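Local coordinates for transposon Tn7 transposition protein TnsA (Escherichia coli, PDB 1F1Z) that carries out the 5' strand breakage at the ends of transposon Tn7 and, together with TnsB, forms the Tn7 transposase, at residues P31-Q36 / H57-L62. Numbering follows the deposited sequence.
Sequences PWLTVQ and HLLSDL
A packing contact, with no hydrogen bond between its two sides as modelled, sets His57 and Leu59, at the end of strand 55-58 and in the turn that follows, against the loop 31-36 beside the active site. His57 gives the largest share. Its CG stands anti to its own carbonyl carbon (chi1 -59°), which lays the imidazole along the loop backbone. CD2 at the ring edge lies 3.6 Å from Thr34 CB. Val35 N, near the ring plane, points its N-H at His57 CD2 from 3.1 Å, a short and doubtful approach; the ring turned over, with ND1 there as acceptor, is plausible. Thr34 CG2 sits over one face, 4.2 Å above the plane and offset toward the rim. Pro31 CG approaches obliquely, 3.7 Å from His57 ND1, which as modelled is buried without a partner, a state the flipped ring could relieve. Val35 crosses the histidine at about a right angle, with its CG2 3.7 Å from His57 CD2. Replacing His57 with alanine is likely to open a gap among Pro31, Thr34 and Val35. The N-terminal catalytic part of TnsA has the restriction endonuclease fold, and the turn after this strand leads into helix 61-72, which carries the active-site Glu63. Ser60 is the N-cap of that helix, its OG bonded to Glu63 N, while Glu63 OE1 takes the N-H of Leu59. Leu59 CD1 packs against Leu33 CD1 at 3.9 Å, the two leucines crossing at about a right angle. The other methyl, Leu59 CD2, comes to 3.4 Å from Thr34 O. Leu33 and Leu59 both touch Gln82 of strand 76-84, and the nearest side-chain atom of Leu33 lies about 5 Å from a bound magnesium ion.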
loop_
_atom_site.group_PDB
_atom_site.type_symbol
_atom_site.label_atom_id
_atom_site.label_comp_id
_atom_site.label_asym_id
_atom_site.label_seq_id
_atom_site.Cartn_x
_atom_site.Cartn_y
_atom_site.Cartn_z
ATOM N N PRO A 31 -2.981 -6.032 9.668
ATOM C CA PRO A 31 -1.998 -4.988 9.996
ATOM C C PRO A 31 -2.065 -4.660 11.485
ATOM O O PRO A 31 -3.073 -4.941 12.130
ATOM C CB PRO A 31 -2.481 -3.792 9.175
ATOM C CG PRO A 31 -3.230 -4.418 8.043
ATOM C CD PRO A 31 -3.975 -5.537 8.704
ATOM N N TRP A 32 -0.989 -4.103 12.036
ATOM C CA TRP A 32 -0.971 -3.726 13.452
ATOM C C TRP A 32 -1.726 -2.410 13.564
ATOM O O TRP A 32 -2.455 -2.179 14.525
ATOM C CB TRP A 32 0.464 -3.542 13.970
ATOM C CG TRP A 32 0.527 -3.028 15.385
ATOM C CD1 TRP A 32 0.732 -1.732 15.784
ATOM C CD2 TRP A 32 0.276 -3.778 16.579
ATOM N NE1 TRP A 32 0.601 -1.626 17.150
ATOM C CE2 TRP A 32 0.324 -2.863 17.666
ATOM C CE3 TRP A 32 0.012 -5.131 16.838
ATOM C CZ2 TRP A 32 0.110 -3.263 18.996
ATOM C CZ3 TRP A 32 -0.198 -5.530 18.166
ATOM C CH2 TRP A 32 -0.146 -4.594 19.226
ATOM N N LEU A 33 -1.500 -1.530 12.591
ATOM C CA LEU A 33 -2.177 -0.243 12.530
ATOM C C LEU A 33 -3.131 -0.308 11.346
ATOM O O LEU A 33 -2.826 -0.949 10.334
ATOM C CB LEU A 33 -1.186 0.890 12.310
ATOM C CG LEU A 33 -0.117 1.084 13.377
ATOM C CD1 LEU A 33 0.783 2.255 12.983
ATOM C CD2 LEU A 33 -0.769 1.329 14.726
ATOM N N THR A 34 -4.287 0.332 11.477
ATOM C CA THR A 34 -5.273 0.354 10.408
ATOM C C THR A 34 -5.519 1.807 10.045
ATOM O O THR A 34 -4.974 2.715 10.673
ATOM C CB THR A 34 -6.607 -0.306 10.829
ATOM O OG1 THR A 34 -7.202 0.441 11.894
ATOM C CG2 THR A 34 -6.383 -1.748 11.269
ATOM N N VAL A 35 -6.353 2.022 9.037
ATOM C CA VAL A 35 -6.691 3.355 8.572
ATOM C C VAL A 35 -7.351 4.221 9.651
ATOM O O VAL A 35 -7.260 5.451 9.600
ATOM C CB VAL A 35 -7.546 3.252 7.291
ATOM C CG1 VAL A 35 -8.360 4.500 7.055
ATOM C CG2 VAL A 35 -6.630 2.981 6.106
ATOM N N GLN A 36 -7.961 3.589 10.653
ATOM C CA GLN A 36 -8.603 4.328 11.748
ATOM C C GLN A 36 -7.557 5.017 12.647
ATOM O O GLN A 36 -7.869 5.963 13.378
ATOM C CB GLN A 36 -9.476 3.393 12.591
ATOM C CG GLN A 36 -10.592 2.686 11.821
ATOM C CD GLN A 36 -10.357 1.193 11.677
ATOM O OE1 GLN A 36 -10.160 0.479 12.668
ATOM N NE2 GLN A 36 -10.388 0.707 10.438
ATOM N N HIS A 57 -3.910 -1.257 4.509
ATOM C CA HIS A 57 -4.058 0.042 5.168
ATOM C C HIS A 57 -2.779 0.851 5.099
ATOM O O HIS A 57 -1.772 0.484 5.693
ATOM C CB HIS A 57 -4.448 -0.144 6.623
ATOM C CG HIS A 57 -5.726 -0.893 6.811
ATOM N ND1 HIS A 57 -5.854 -2.234 6.516
ATOM C CD2 HIS A 57 -6.936 -0.492 7.273
ATOM C CE1 HIS A 57 -7.086 -2.628 6.794
ATOM N NE2 HIS A 57 -7.761 -1.591 7.256
ATOM N N LEU A 58 -2.828 1.961 4.385
ATOM C CA LEU A 58 -1.672 2.825 4.223
ATOM C C LEU A 58 -2.053 4.102 4.945
ATOM O O LEU A 58 -3.196 4.550 4.851
ATOM C CB LEU A 58 -1.435 3.058 2.739
ATOM C CG LEU A 58 -1.431 1.701 2.036
ATOM C CD1 LEU A 58 -1.689 1.839 0.576
ATOM C CD2 LEU A 58 -0.132 0.988 2.299
ATOM N N LEU A 59 -1.111 4.667 5.692
ATOM C CA LEU A 59 -1.393 5.857 6.479
ATOM C C LEU A 59 -0.969 7.217 5.923
ATOM O O LEU A 59 -1.088 8.234 6.613
ATOM C CB LEU A 59 -0.855 5.655 7.889
ATOM C CG LEU A 59 -1.278 4.308 8.486
ATOM C CD1 LEU A 59 -0.739 4.158 9.899
ATOM C CD2 LEU A 59 -2.795 4.191 8.490
ATOM N N SER A 60 -0.482 7.241 4.686
ATOM C CA SER A 60 -0.082 8.494 4.048
ATOM C C SER A 60 0.031 8.275 2.542
ATOM O O SER A 60 0.102 7.131 2.072
ATOM C CB SER A 60 1.257 9.000 4.600
ATOM O OG SER A 60 2.318 8.119 4.272
ATOM N N ASP A 61 0.058 9.370 1.790
ATOM C CA ASP A 61 0.177 9.302 0.338
ATOM C C ASP A 61 1.528 8.694 -0.030
ATOM O O ASP A 61 1.652 7.978 -1.021
ATOM C CB ASP A 61 0.062 10.702 -0.285
ATOM C CG ASP A 61 -1.279 11.381 0.002
ATOM O OD1 ASP A 61 -1.418 12.580 -0.330
ATOM O OD2 ASP A 61 -2.192 10.730 0.551
ATOM N N LEU A 62 2.528 8.957 0.802
ATOM C CA LEU A 62 3.876 8.455 0.587
ATOM C C LEU A 62 3.880 6.917 0.695
ATOM O O LEU A 62 4.482 6.227 -0.135
ATOM C CB LEU A 62 4.817 9.090 1.612
ATOM C CG LEU A 62 6.291 9.206 1.233
ATOM C CD1 LEU A 62 6.407 9.530 -0.232
ATOM C CD2 LEU A 62 6.969 10.286 2.079
#